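Local coordinates for protein single-stranded-DNA-specific exonuclease RecJ (Thermus thermophilus, PDB 2ZXR) that degrades single-stranded DNA from the 5' to the 3' end as a divalent-metal-dependent exonuclease, with no detectable activity on single-stranded RNA, at residues L10-P14 against L33-H37; I537-P543 against H642-E648; E602-G606 against L635-E639. All coordinates share one frame; numbering follows the deposited sequence.

Interaction 1 of 3, residues L10-P14 against L33-H37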
ATOM      1  N   LEU A  10      -8.621  -7.076   9.435  1.00 30.87           N
ATOM      2  CA  LEU A  10      -7.716  -6.578  10.457  1.00 30.82           C
ATOM      3  C   LEU A  10      -8.339  -6.717  11.859  1.00 31.07           C
ATOM      4  O   LEU A  10      -9.542  -6.527  12.050  1.00 30.76           O
ATOM      5  CB  LEU A  10      -7.343  -5.112  10.180  1.00 31.09           C
ATOM      6  CG  LEU A  10      -6.758  -4.787   8.788  1.00 33.36           C
ATOM      7  CD1 LEU A  10      -6.046  -3.414   8.845  1.00 32.62           C
ATOM      8  CD2 LEU A  10      -5.765  -5.872   8.353  1.00 31.85           C
ATOM      9  N   SER A  11      -7.501  -7.030  12.839  1.00 30.93           N
ATOM     10  CA  SER A  11      -7.940  -7.238  14.209  1.00 31.46           C
ATOM     11  C   SER A  11      -8.534  -6.000  14.862  1.00 31.43           C
ATOM     12  O   SER A  11      -8.197  -4.871  14.488  1.00 31.68           O
ATOM     13  CB  SER A  11      -6.745  -7.679  15.042  1.00 31.93           C
ATOM     14  OG  SER A  11      -5.859  -6.572  15.194  1.00 33.80           O
ATOM     15  N   LEU A  12      -9.419  -6.193  15.838  1.00 30.63           N
ATOM     16  CA  LEU A  12      -9.966  -5.036  16.545  1.00 29.90           C
ATOM     17  C   LEU A  12      -8.940  -4.693  17.618  1.00 30.73           C
ATOM     18  O   LEU A  12      -8.374  -5.587  18.285  1.00 29.96           O
ATOM     19  CB  LEU A  12     -11.323  -5.330  17.204  1.00 28.53           C
ATOM     20  CG  LEU A  12     -12.465  -5.747  16.273  1.00 28.24           C
ATOM     21  CD1 LEU A  12     -13.764  -5.891  17.075  1.00 27.52           C
ATOM     22  CD2 LEU A  12     -12.624  -4.738  15.161  1.00 24.63           C
ATOM     23  N   PRO A  13      -8.650  -3.397  17.786  1.00 31.62           N
ATOM     24  CA  PRO A  13      -7.666  -3.042  18.815  1.00 32.85           C
ATOM     25  C   PRO A  13      -8.321  -3.052  20.189  1.00 33.54           C
ATOM     26  O   PRO A  13      -9.547  -3.184  20.302  1.00 33.37           O
ATOM     27  CB  PRO A  13      -7.234  -1.634  18.402  1.00 32.21           C
ATOM     28  CG  PRO A  13      -8.505  -1.054  17.866  1.00 32.16           C
ATOM     29  CD  PRO A  13      -9.123  -2.204  17.060  1.00 31.22           C
ATOM     30  N   PRO A  14      -7.512  -2.949  21.254  1.00 34.13           N
ATOM     31  CA  PRO A  14      -8.127  -2.938  22.585  1.00 34.24           C
ATOM     32  C   PRO A  14      -8.947  -1.648  22.716  1.00 34.92           C
ATOM     33  O   PRO A  14      -8.502  -0.551  22.343  1.00 33.66           O
ATOM     34  CB  PRO A  14      -6.930  -3.005  23.550  1.00 34.92           C
ATOM     35  CG  PRO A  14      -5.690  -2.749  22.667  1.00 36.00           C
ATOM     36  CD  PRO A  14      -6.079  -3.286  21.317  1.00 34.95           C
ATOM     37  N   LEU A  33      -9.458   2.991  13.559  1.00 29.07           N
ATOM     38  CA  LEU A  33      -8.980   1.625  13.396  1.00 29.71           C
ATOM     39  C   LEU A  33      -7.740   1.662  12.485  1.00 30.05           C
ATOM     40  O   LEU A  33      -6.706   1.040  12.779  1.00 29.61           O
ATOM     41  CB  LEU A  33     -10.075   0.783  12.739  1.00 31.13           C
ATOM     42  CG  LEU A  33     -10.680  -0.387  13.508  1.00 33.50           C
ATOM     43  CD1 LEU A  33     -12.029  -0.782  12.887  1.00 34.43           C
ATOM     44  CD2 LEU A  33      -9.713  -1.550  13.465  1.00 34.90           C
ATOM     45  N   ALA A  34      -7.859   2.394  11.379  1.00 29.80           N
ATOM     46  CA  ALA A  34      -6.764   2.541  10.407  1.00 31.21           C
ATOM     47  C   ALA A  34      -5.543   3.203  11.062  1.00 32.81           C
ATOM     48  O   ALA A  34      -4.413   2.693  10.979  1.00 32.82           O
ATOM     49  CB  ALA A  34      -7.238   3.362   9.211  1.00 28.91           C
ATOM     50  N   TYR A  35      -5.765   4.333  11.730  1.00 33.61           N
ATOM     51  CA  TYR A  35      -4.658   5.004  12.402  1.00 34.74           C
ATOM     52  C   TYR A  35      -3.997   4.079  13.425  1.00 35.57           C
ATOM     53  O   TYR A  35      -2.759   3.984  13.465  1.00 35.03           O
ATOM     54  CB  TYR A  35      -5.133   6.285  13.084  1.00 33.76           C
ATOM     55  CG  TYR A  35      -5.622   7.320  12.112  1.00 34.02           C
ATOM     56  CD1 TYR A  35      -4.789   7.800  11.104  1.00 34.19           C
ATOM     57  CD2 TYR A  35      -6.925   7.799  12.174  1.00 34.01           C
ATOM     58  CE1 TYR A  35      -5.256   8.730  10.181  1.00 35.87           C
ATOM     59  CE2 TYR A  35      -7.399   8.711  11.262  1.00 33.76           C
ATOM     60  CZ  TYR A  35      -6.569   9.178  10.266  1.00 35.11           C
ATOM     61  OH  TYR A  35      -7.052  10.072   9.344  1.00 36.12           O
ATOM     62  N   TRP A  36      -4.800   3.379  14.235  1.00 35.97           N
ATOM     63  CA  TRP A  36      -4.212   2.482  15.232  1.00 36.91           C
ATOM     64  C   TRP A  36      -3.286   1.458  14.569  1.00 38.00           C
ATOM     65  O   TRP A  36      -2.173   1.213  15.047  1.00 39.08           O
ATOM     66  CB  TRP A  36      -5.287   1.747  16.029  1.00 36.53           C
ATOM     67  CG  TRP A  36      -4.712   0.921  17.162  1.00 35.48           C
ATOM     68  CD1 TRP A  36      -4.363   1.367  18.415  1.00 36.01           C
ATOM     69  CD2 TRP A  36      -4.418  -0.480  17.143  1.00 35.30           C
ATOM     70  NE1 TRP A  36      -3.873   0.325  19.171  1.00 35.24           N
ATOM     71  CE2 TRP A  36      -3.895  -0.818  18.419  1.00 35.56           C
ATOM     72  CE3 TRP A  36      -4.547  -1.486  16.178  1.00 34.76           C
ATOM     73  CZ2 TRP A  36      -3.501  -2.126  18.749  1.00 35.85           C
ATOM     74  CZ3 TRP A  36      -4.154  -2.789  16.508  1.00 35.51           C
ATOM     75  CH2 TRP A  36      -3.636  -3.093  17.785  1.00 35.47           C
ATOM     76  N   HIS A  37      -3.739   0.874  13.466  1.00 39.05           N
ATOM     77  CA  HIS A  37      -2.948  -0.107  12.736  1.00 40.44           C
ATOM     78  C   HIS A  37      -1.683   0.453  12.091  1.00 41.37           C
ATOM     79  O   HIS A  37      -0.683  -0.250  12.002  1.00 42.30           O
ATOM     80  CB  HIS A  37      -3.795  -0.774  11.646  1.00 40.13           C
ATOM     81  CG  HIS A  37      -4.678  -1.873  12.157  1.00 41.74           C
ATOM     82  ND1 HIS A  37      -4.188  -2.958  12.858  1.00 42.11           N
ATOM     83  CD2 HIS A  37      -6.019  -2.049  12.083  1.00 41.44           C
ATOM     84  CE1 HIS A  37      -5.190  -3.750  13.196  1.00 41.29           C
ATOM     85  NE2 HIS A  37      -6.311  -3.222  12.737  1.00 41.46           N
TER
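P13 presses its CB onto the indole of W36, and this is a tightly packed part of the contact. The CB atom sits 3.4 Å from the centroid of the six-membered ring of W36, only 14° off the ring normal, as in a well-formed CH-pi contact. Proline suits the place because its compact, rigid ring can lay a methylene flat on the broad electron-rich indole. W36 reaches it with CG anti to the backbone N (chi1 -174°), which sends the ring out from helix 29-37 toward the loop. Beside this pair, P13 CD meets L33 CD2 at 3.7 Å. Both P13 and L33 are buried, and W18 of helix 15-25 packs against each of them.

Around H37, which is partly exposed, the contact becomes more polar. Its imidazole is sandwiched: L10 CD1 lies over one face, 3.9 Å from the ring centroid, and W36 CE3 lies over the opposite face. At its rim, NE2 of H37 donates to S11 O, but at 3.1 Å and an N-H...O angle of 133° this bond is weak. The looser side belongs to S11 OG and P14. The hydroxyl of S11 comes to the ring edge in plane, its OG 3.5 Å from H37 CE1. P14, exposed and at the N-cap of helix 15-25, adds just its CD against W36 CZ2 at 3.8 Å. Further along, R41 makes a cation-pi contact with the same indole.

The loop from strand 5-9 into helix 15-25 is thus held against helix 29-37 chiefly by C-H groups lying on aromatic faces. The weak, bent bond is consistent with a hydrogen on NE2 of H37 and adds little to the apolar packing; L10 and W36 on its two faces limit how the ring can tilt.

Interaction 2 of 3, residues I537-P543 against H642-E648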
ATOM      1  N   ILE A 537     -10.318 -13.860  16.707  1.00 31.08           N
ATOM      2  CA  ILE A 537      -9.450 -14.399  17.750  1.00 30.12           C
ATOM      3  C   ILE A 537      -9.736 -15.902  17.925  1.00 30.60           C
ATOM      4  O   ILE A 537     -10.577 -16.470  17.210  1.00 30.52           O
ATOM      5  CB  ILE A 537      -9.739 -13.684  19.075  1.00 30.44           C
ATOM      6  CG1 ILE A 537     -11.221 -13.883  19.425  1.00 28.88           C
ATOM      7  CG2 ILE A 537      -9.406 -12.183  18.962  1.00 29.15           C
ATOM      8  CD1 ILE A 537     -11.624 -13.276  20.714  1.00 27.60           C
ATOM      9  N   ALA A 538      -9.041 -16.540  18.864  1.00 29.43           N
ATOM     10  CA  ALA A 538      -9.270 -17.962  19.142  1.00 29.89           C
ATOM     11  C   ALA A 538     -10.763 -17.993  19.478  1.00 28.70           C
ATOM     12  O   ALA A 538     -11.193 -17.340  20.419  1.00 28.96           O
ATOM     13  CB  ALA A 538      -8.433 -18.418  20.350  1.00 28.82           C
ATOM     14  N   PRO A 539     -11.561 -18.754  18.716  1.00 28.36           N
ATOM     15  CA  PRO A 539     -13.008 -18.815  18.961  1.00 28.20           C
ATOM     16  C   PRO A 539     -13.473 -19.475  20.250  1.00 28.14           C
ATOM     17  O   PRO A 539     -12.827 -20.380  20.746  1.00 28.09           O
ATOM     18  CB  PRO A 539     -13.538 -19.524  17.712  1.00 27.55           C
ATOM     19  CG  PRO A 539     -12.431 -20.454  17.351  1.00 28.50           C
ATOM     20  CD  PRO A 539     -11.145 -19.708  17.663  1.00 27.56           C
ATOM     21  N   PHE A 540     -14.583 -18.977  20.803  1.00 27.68           N
ATOM     22  CA  PHE A 540     -15.185 -19.541  22.008  1.00 26.85           C
ATOM     23  C   PHE A 540     -16.713 -19.486  21.832  1.00 26.34           C
ATOM     24  O   PHE A 540     -17.450 -20.255  22.451  1.00 27.90           O
ATOM     25  CB  PHE A 540     -14.733 -18.787  23.285  1.00 26.62           C
ATOM     26  CG  PHE A 540     -15.316 -17.401  23.429  1.00 27.47           C
ATOM     27  CD1 PHE A 540     -16.589 -17.216  23.964  1.00 27.00           C
ATOM     28  CD2 PHE A 540     -14.606 -16.277  22.972  1.00 26.21           C
ATOM     29  CE1 PHE A 540     -17.155 -15.924  24.039  1.00 27.81           C
ATOM     30  CE2 PHE A 540     -15.149 -14.994  23.041  1.00 26.62           C
ATOM     31  CZ  PHE A 540     -16.428 -14.807  23.576  1.00 26.85           C
ATOM     32  N   ALA A 541     -17.186 -18.600  20.959  1.00 25.05           N
ATOM     33  CA  ALA A 541     -18.616 -18.475  20.693  1.00 23.44           C
ATOM     34  C   ALA A 541     -18.880 -18.844  19.220  1.00 23.34           C
ATOM     35  O   ALA A 541     -18.302 -18.251  18.291  1.00 22.45           O
ATOM     36  CB  ALA A 541     -19.076 -17.063  21.003  1.00 22.53           C
ATOM     37  N   TYR A 542     -19.758 -19.828  19.027  1.00 22.82           N
ATOM     38  CA  TYR A 542     -20.092 -20.360  17.718  1.00 23.20           C
ATOM     39  C   TYR A 542     -21.506 -20.085  17.278  1.00 23.58           C
ATOM     40  O   TYR A 542     -22.449 -20.675  17.812  1.00 23.71           O
ATOM     41  CB  TYR A 542     -19.851 -21.865  17.708  1.00 23.60           C
ATOM     42  CG  TYR A 542     -18.396 -22.205  17.935  1.00 25.46           C
ATOM     43  CD1 TYR A 542     -17.799 -22.013  19.181  1.00 25.05           C
ATOM     44  CD2 TYR A 542     -17.600 -22.677  16.883  1.00 25.36           C
ATOM     45  CE1 TYR A 542     -16.450 -22.287  19.376  1.00 26.21           C
ATOM     46  CE2 TYR A 542     -16.249 -22.946  17.068  1.00 25.85           C
ATOM     47  CZ  TYR A 542     -15.687 -22.751  18.308  1.00 26.17           C
ATOM     48  OH  TYR A 542     -14.351 -23.014  18.469  1.00 28.33           O
ATOM     49  N   PRO A 543     -21.675 -19.192  16.288  1.00 22.48           N
ATOM     50  CA  PRO A 543     -22.998 -18.832  15.769  1.00 22.88           C
ATOM     51  C   PRO A 543     -23.769 -20.043  15.293  1.00 23.26           C
ATOM     52  O   PRO A 543     -23.223 -20.899  14.584  1.00 21.46           O
ATOM     53  CB  PRO A 543     -22.687 -17.881  14.599  1.00 21.85           C
ATOM     54  CG  PRO A 543     -21.427 -17.218  15.037  1.00 23.19           C
ATOM     55  CD  PRO A 543     -20.624 -18.366  15.663  1.00 23.43           C
ATOM     56  N   HIS A 642     -19.127 -17.069  11.456  1.00 30.89           N
ATOM     57  CA  HIS A 642     -17.684 -16.979  11.594  1.00 28.78           C
ATOM     58  C   HIS A 642     -17.313 -16.910  13.073  1.00 27.81           C
ATOM     59  O   HIS A 642     -17.338 -15.839  13.681  1.00 26.65           O
ATOM     60  CB  HIS A 642     -17.157 -15.755  10.826  1.00 28.44           C
ATOM     61  CG  HIS A 642     -15.680 -15.776  10.622  1.00 27.78           C
ATOM     62  ND1 HIS A 642     -14.790 -15.635  11.661  1.00 27.78           N
ATOM     63  CD2 HIS A 642     -14.934 -15.995   9.511  1.00 28.96           C
ATOM     64  CE1 HIS A 642     -13.556 -15.769  11.206  1.00 28.30           C
ATOM     65  NE2 HIS A 642     -13.615 -15.991   9.905  1.00 29.19           N
ATOM     66  N   PRO A 643     -16.938 -18.061  13.665  1.00 26.88           N
ATOM     67  CA  PRO A 643     -16.573 -18.141  15.078  1.00 26.67           C
ATOM     68  C   PRO A 643     -15.518 -17.172  15.585  1.00 25.79           C
ATOM     69  O   PRO A 643     -15.688 -16.585  16.647  1.00 25.33           O
ATOM     70  CB  PRO A 643     -16.165 -19.615  15.251  1.00 26.75           C
ATOM     71  CG  PRO A 643     -17.026 -20.318  14.233  1.00 26.46           C
ATOM     72  CD  PRO A 643     -16.882 -19.397  13.043  1.00 27.13           C
ATOM     73  N   GLY A 644     -14.432 -17.007  14.837  1.00 25.25           N
ATOM     74  CA  GLY A 644     -13.380 -16.097  15.266  1.00 23.11           C
ATOM     75  C   GLY A 644     -13.792 -14.634  15.348  1.00 21.93           C
ATOM     76  O   GLY A 644     -13.548 -13.984  16.365  1.00 20.66           O
ATOM     77  N   LEU A 645     -14.415 -14.129  14.276  1.00 21.22           N
ATOM     78  CA  LEU A 645     -14.879 -12.733  14.181  1.00 20.55           C
ATOM     79  C   LEU A 645     -16.021 -12.444  15.140  1.00 20.16           C
ATOM     80  O   LEU A 645     -16.118 -11.376  15.730  1.00 19.69           O
ATOM     81  CB  LEU A 645     -15.332 -12.439  12.743  1.00 20.04           C
ATOM     82  CG  LEU A 645     -14.153 -12.343  11.757  1.00 20.44           C
ATOM     83  CD1 LEU A 645     -14.593 -12.435  10.295  1.00 20.13           C
ATOM     84  CD2 LEU A 645     -13.418 -11.032  12.046  1.00 20.93           C
ATOM     85  N   PHE A 646     -16.899 -13.418  15.291  1.00 20.96           N
ATOM     86  CA  PHE A 646     -18.041 -13.265  16.184  1.00 20.51           C
ATOM     87  C   PHE A 646     -17.517 -13.217  17.611  1.00 20.46           C
ATOM     88  O   PHE A 646     -17.932 -12.370  18.405  1.00 19.28           O
ATOM     89  CB  PHE A 646     -18.975 -14.449  16.035  1.00 19.52           C
ATOM     90  CG  PHE A 646     -20.191 -14.340  16.867  1.00 21.23           C
ATOM     91  CD1 PHE A 646     -21.205 -13.460  16.516  1.00 20.93           C
ATOM     92  CD2 PHE A 646     -20.320 -15.093  18.027  1.00 21.11           C
ATOM     93  CE1 PHE A 646     -22.317 -13.335  17.303  1.00 21.34           C
ATOM     94  CE2 PHE A 646     -21.441 -14.966  18.814  1.00 22.13           C
ATOM     95  CZ  PHE A 646     -22.436 -14.091  18.452  1.00 21.36           C
ATOM     96  N   SER A 647     -16.598 -14.141  17.922  1.00 20.12           N
ATOM     97  CA  SER A 647     -16.002 -14.195  19.254  1.00 21.05           C
ATOM     98  C   SER A 647     -15.263 -12.891  19.532  1.00 21.40           C
ATOM     99  O   SER A 647     -15.360 -12.335  20.614  1.00 22.09           O
ATOM    100  CB  SER A 647     -14.996 -15.358  19.365  1.00 21.11           C
ATOM    101  OG  SER A 647     -15.632 -16.627  19.353  1.00 22.34           O
ATOM    102  N   GLU A 648     -14.517 -12.409  18.546  1.00 21.16           N
ATOM    103  CA  GLU A 648     -13.757 -11.187  18.745  1.00 21.70           C
ATOM    104  C   GLU A 648     -14.699 -10.027  18.983  1.00 22.14           C
ATOM    105  O   GLU A 648     -14.496  -9.200  19.893  1.00 21.71           O
ATOM    106  CB  GLU A 648     -12.878 -10.898  17.521  1.00 21.70           C
ATOM    107  CG  GLU A 648     -12.153  -9.580  17.625  1.00 22.91           C
ATOM    108  CD  GLU A 648     -11.319  -9.281  16.398  1.00 24.85           C
ATOM    109  OE1 GLU A 648     -11.824  -9.451  15.261  1.00 24.41           O
ATOM    110  OE2 GLU A 648     -10.162  -8.867  16.587  1.00 25.43           O
TER
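F646 turns one ring face to P543, whose CG lies 4.0 Å from the ring centroid, while A541 CB comes to the edge of the same ring in plane. The ring of F540 carries S647 OG over one face. Y542 meets P643 less squarely, the CB of P643 standing off-centre above its ring and CG touching Y542 CD2 at 3.6 Å. Within the helix segment, L645 CD1 rests over the centre of the H642 imidazole.

Between these rings S647 supplies the polar link. Its OG accepts from F540 N at 3.0 Å and from A541 N at 3.0 Å, both nearly straight, and gives its own hydrogen to P643 O. With OG anti to the carbonyl carbon (chi1 -70°), a helical serine can reach back one turn to that carbonyl and still face the loop, which is why a small hydroxyl fits here. I537 N donates to G644 O at 3.3 Å from above the carbonyl plane, opposite the helical donor E648 N. G644, having no side chain, lets its CA approach I537 O to 3.4 Å.

H642 is the N-cap: its ND1 accepts from L645 N, and its NE2 is bonded to L533 O. P643 follows as the first helical residue, a position where a proline's missing N-H costs nothing.

Strand 541-543 is an edge strand of a five-stranded parallel sheet, paired with strand 601-603, and the segment 643-648, the start of helix 643-655, runs at 119° to it, the helix-on-sheet packing of an alpha/beta fold in the RecJ C-terminal domain.

Interaction 3 of 3, residues E602-G606 against L635-E639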
ATOM      1  N   GLU A 602     -22.429 -22.268  21.884  1.00 26.27           N
ATOM      2  CA  GLU A 602     -23.082 -22.054  20.598  1.00 25.35           C
ATOM      3  C   GLU A 602     -24.054 -20.930  20.860  1.00 24.74           C
ATOM      4  O   GLU A 602     -24.793 -20.946  21.854  1.00 23.81           O
ATOM      5  CB  GLU A 602     -23.792 -23.318  20.141  1.00 26.22           C
ATOM      6  CG  GLU A 602     -22.793 -24.390  19.807  1.00 26.87           C
ATOM      7  CD  GLU A 602     -23.453 -25.614  19.257  1.00 28.57           C
ATOM      8  OE1 GLU A 602     -23.552 -26.603  20.011  1.00 30.05           O
ATOM      9  OE2 GLU A 602     -23.885 -25.587  18.085  1.00 27.26           O
ATOM     10  N   VAL A 603     -24.026 -19.935  19.984  1.00 22.94           N
ATOM     11  CA  VAL A 603     -24.850 -18.775  20.190  1.00 22.36           C
ATOM     12  C   VAL A 603     -25.782 -18.472  19.053  1.00 23.87           C
ATOM     13  O   VAL A 603     -25.395 -18.473  17.888  1.00 24.55           O
ATOM     14  CB  VAL A 603     -23.961 -17.544  20.461  1.00 21.76           C
ATOM     15  CG1 VAL A 603     -24.815 -16.319  20.751  1.00 18.72           C
ATOM     16  CG2 VAL A 603     -23.004 -17.856  21.605  1.00 19.77           C
ATOM     17  N   ALA A 604     -27.029 -18.227  19.410  1.00 24.71           N
ATOM     18  CA  ALA A 604     -28.045 -17.878  18.441  1.00 26.19           C
ATOM     19  C   ALA A 604     -28.586 -16.530  18.921  1.00 27.61           C
ATOM     20  O   ALA A 604     -28.463 -16.182  20.097  1.00 26.52           O
ATOM     21  CB  ALA A 604     -29.156 -18.931  18.433  1.00 25.91           C
ATOM     22  N   LEU A 605     -29.155 -15.760  18.008  1.00 29.98           N
ATOM     23  CA  LEU A 605     -29.718 -14.475  18.387  1.00 33.41           C
ATOM     24  C   LEU A 605     -31.183 -14.591  18.081  1.00 35.94           C
ATOM     25  O   LEU A 605     -32.044 -14.577  18.968  1.00 36.11           O
ATOM     26  CB  LEU A 605     -29.130 -13.360  17.537  1.00 31.11           C
ATOM     27  CG  LEU A 605     -27.634 -13.127  17.685  1.00 30.30           C
ATOM     28  CD1 LEU A 605     -27.203 -12.118  16.619  1.00 28.30           C
ATOM     29  CD2 LEU A 605     -27.323 -12.656  19.107  1.00 26.96           C
ATOM     30  N   GLY A 606     -31.434 -14.732  16.793  1.00 39.74           N
ATOM     31  CA  GLY A 606     -32.782 -14.856  16.315  1.00 46.11           C
ATOM     32  C   GLY A 606     -32.978 -14.409  14.883  1.00 49.85           C
ATOM     33  O   GLY A 606     -32.037 -14.340  14.077  1.00 50.12           O
ATOM     34  N   LEU A 635     -23.494  -8.854  13.962  1.00 24.69           N
ATOM     35  CA  LEU A 635     -24.489  -9.340  13.015  1.00 24.09           C
ATOM     36  C   LEU A 635     -23.848  -9.973  11.810  1.00 24.83           C
ATOM     37  O   LEU A 635     -24.324 -11.001  11.335  1.00 24.72           O
ATOM     38  CB  LEU A 635     -25.396  -8.203  12.526  1.00 25.61           C
ATOM     39  CG  LEU A 635     -26.591  -7.782  13.375  1.00 26.20           C
ATOM     40  CD1 LEU A 635     -27.541  -8.977  13.586  1.00 25.28           C
ATOM     41  CD2 LEU A 635     -26.092  -7.274  14.688  1.00 27.80           C
ATOM     42  N   PHE A 636     -22.788  -9.347  11.288  1.00 23.98           N
ATOM     43  CA  PHE A 636     -22.116  -9.888  10.103  1.00 23.54           C
ATOM     44  C   PHE A 636     -21.502 -11.245  10.407  1.00 23.58           C
ATOM     45  O   PHE A 636     -21.724 -12.192   9.665  1.00 22.74           O
ATOM     46  CB  PHE A 636     -21.009  -8.945   9.591  1.00 23.31           C
ATOM     47  CG  PHE A 636     -20.173  -9.539   8.481  1.00 23.88           C
ATOM     48  CD1 PHE A 636     -20.666  -9.618   7.174  1.00 24.91           C
ATOM     49  CD2 PHE A 636     -18.918 -10.093   8.758  1.00 24.96           C
ATOM     50  CE1 PHE A 636     -19.926 -10.245   6.161  1.00 24.42           C
ATOM     51  CE2 PHE A 636     -18.166 -10.721   7.756  1.00 24.47           C
ATOM     52  CZ  PHE A 636     -18.672 -10.799   6.452  1.00 24.15           C
ATOM     53  N   ALA A 637     -20.721 -11.333  11.490  1.00 23.50           N
ATOM     54  CA  ALA A 637     -20.090 -12.598  11.858  1.00 24.20           C
ATOM     55  C   ALA A 637     -21.132 -13.652  12.218  1.00 24.43           C
ATOM     56  O   ALA A 637     -20.910 -14.844  11.990  1.00 24.86           O
ATOM     57  CB  ALA A 637     -19.107 -12.414  13.029  1.00 25.14           C
ATOM     58  N   TYR A 638     -22.250 -13.222  12.789  1.00 24.68           N
ATOM     59  CA  TYR A 638     -23.313 -14.171  13.136  1.00 26.31           C
ATOM     60  C   TYR A 638     -23.873 -14.790  11.858  1.00 27.12           C
ATOM     61  O   TYR A 638     -23.870 -16.015  11.708  1.00 25.83           O
ATOM     62  CB  TYR A 638     -24.434 -13.476  13.920  1.00 25.82           C
ATOM     63  CG  TYR A 638     -25.573 -14.404  14.282  1.00 26.77           C
ATOM     64  CD1 TYR A 638     -26.813 -14.293  13.654  1.00 25.49           C
ATOM     65  CD2 TYR A 638     -25.409 -15.394  15.259  1.00 25.85           C
ATOM     66  CE1 TYR A 638     -27.874 -15.137  13.989  1.00 26.28           C
ATOM     67  CE2 TYR A 638     -26.452 -16.243  15.601  1.00 26.75           C
ATOM     68  CZ  TYR A 638     -27.693 -16.112  14.963  1.00 27.17           C
ATOM     69  OH  TYR A 638     -28.750 -16.946  15.309  1.00 28.56           O
ATOM     70  N   GLU A 639     -24.336 -13.944  10.933  1.00 28.44           N
ATOM     71  CA  GLU A 639     -24.890 -14.410   9.659  1.00 30.83           C
ATOM     72  C   GLU A 639     -23.902 -15.281   8.862  1.00 31.44           C
ATOM     73  O   GLU A 639     -24.289 -16.249   8.211  1.00 30.21           O
ATOM     74  CB  GLU A 639     -25.341 -13.211   8.795  1.00 33.81           C
ATOM     75  CG  GLU A 639     -26.379 -12.300   9.494  1.00 39.34           C
ATOM     76  CD  GLU A 639     -26.839 -11.081   8.655  1.00 42.50           C
ATOM     77  OE1 GLU A 639     -27.599 -10.240   9.211  1.00 43.17           O
ATOM     78  OE2 GLU A 639     -26.452 -10.968   7.457  1.00 44.35           O
TER
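Y638 and L605 lie alongside each other, head to tail, the phenol running out from the helix while the leucine runs in along the face of the phenol. The Y638 side chain leaves the helix with CG anti to the backbone N (chi1 179°), pointing at segment 602-606. Its CB brushes L605 CD1 at 4.1 Å. CG and CD1 of Y638 lie closest under the CD1 methyl of L605, which stands 3.8 Å from the ring centroid and only 17° off the normal, a CH-pi contact over the face. CD2 of Y638 is shared by L605 CD1 and CG, and CE1 still senses both CD1 and CB of the leucine.

This is where helix 624-639 lies against the parallel sheet of the C-terminal alpha/beta domain, against the segment that carries strand 601-603, with F646 and P543 also touching the tyrosine.

Along the ring edge, CE2 of Y638 meets V603 O in plane, 3.4 Å away, a polarised aromatic C-H facing a carbonyl. CZ approaches L605 N, and at the tip Y638 OH accepts from L605 N at 3.0 Å with an N-H...O angle of 162°. A604 crowds the same oxygen, its CA 3.3 Å from Y638 OH. L544 O gives the hydroxyl a second, weak hydrogen-bonding partner. A tyrosine suits the place because it combines a flat apolar face for L605 with a polar tip for a backbone amide. L605 also brings CD1 to 4.4 Å from CD1 of L635, one turn before Y638. G606 takes backbone angles at which a side chain would be jammed against the carbonyl O of L605, so glycine suits it.

From the N terminus, interaction 1 comes first and closes a short loop of 18 mostly helical residues, so that strand 5-9's exit is tied to helix 29-37. Much later, 537-543 opens interaction 2, whose loop of 98 residues ends at 642-648. Interaction 3 is nested inside it, with 28 residues between 602-606 and 635-639. These two contacts share the C-terminal domain's parallel sheet: Y542 O pairs with V603 N, and H642 N with A637 O joins the successive helices 624-639 and 643-655. Interaction 1 precedes both in series, yet touches interaction 2 where L12 N meets E648 OE2, tying the N-terminal region to the C-terminal helix.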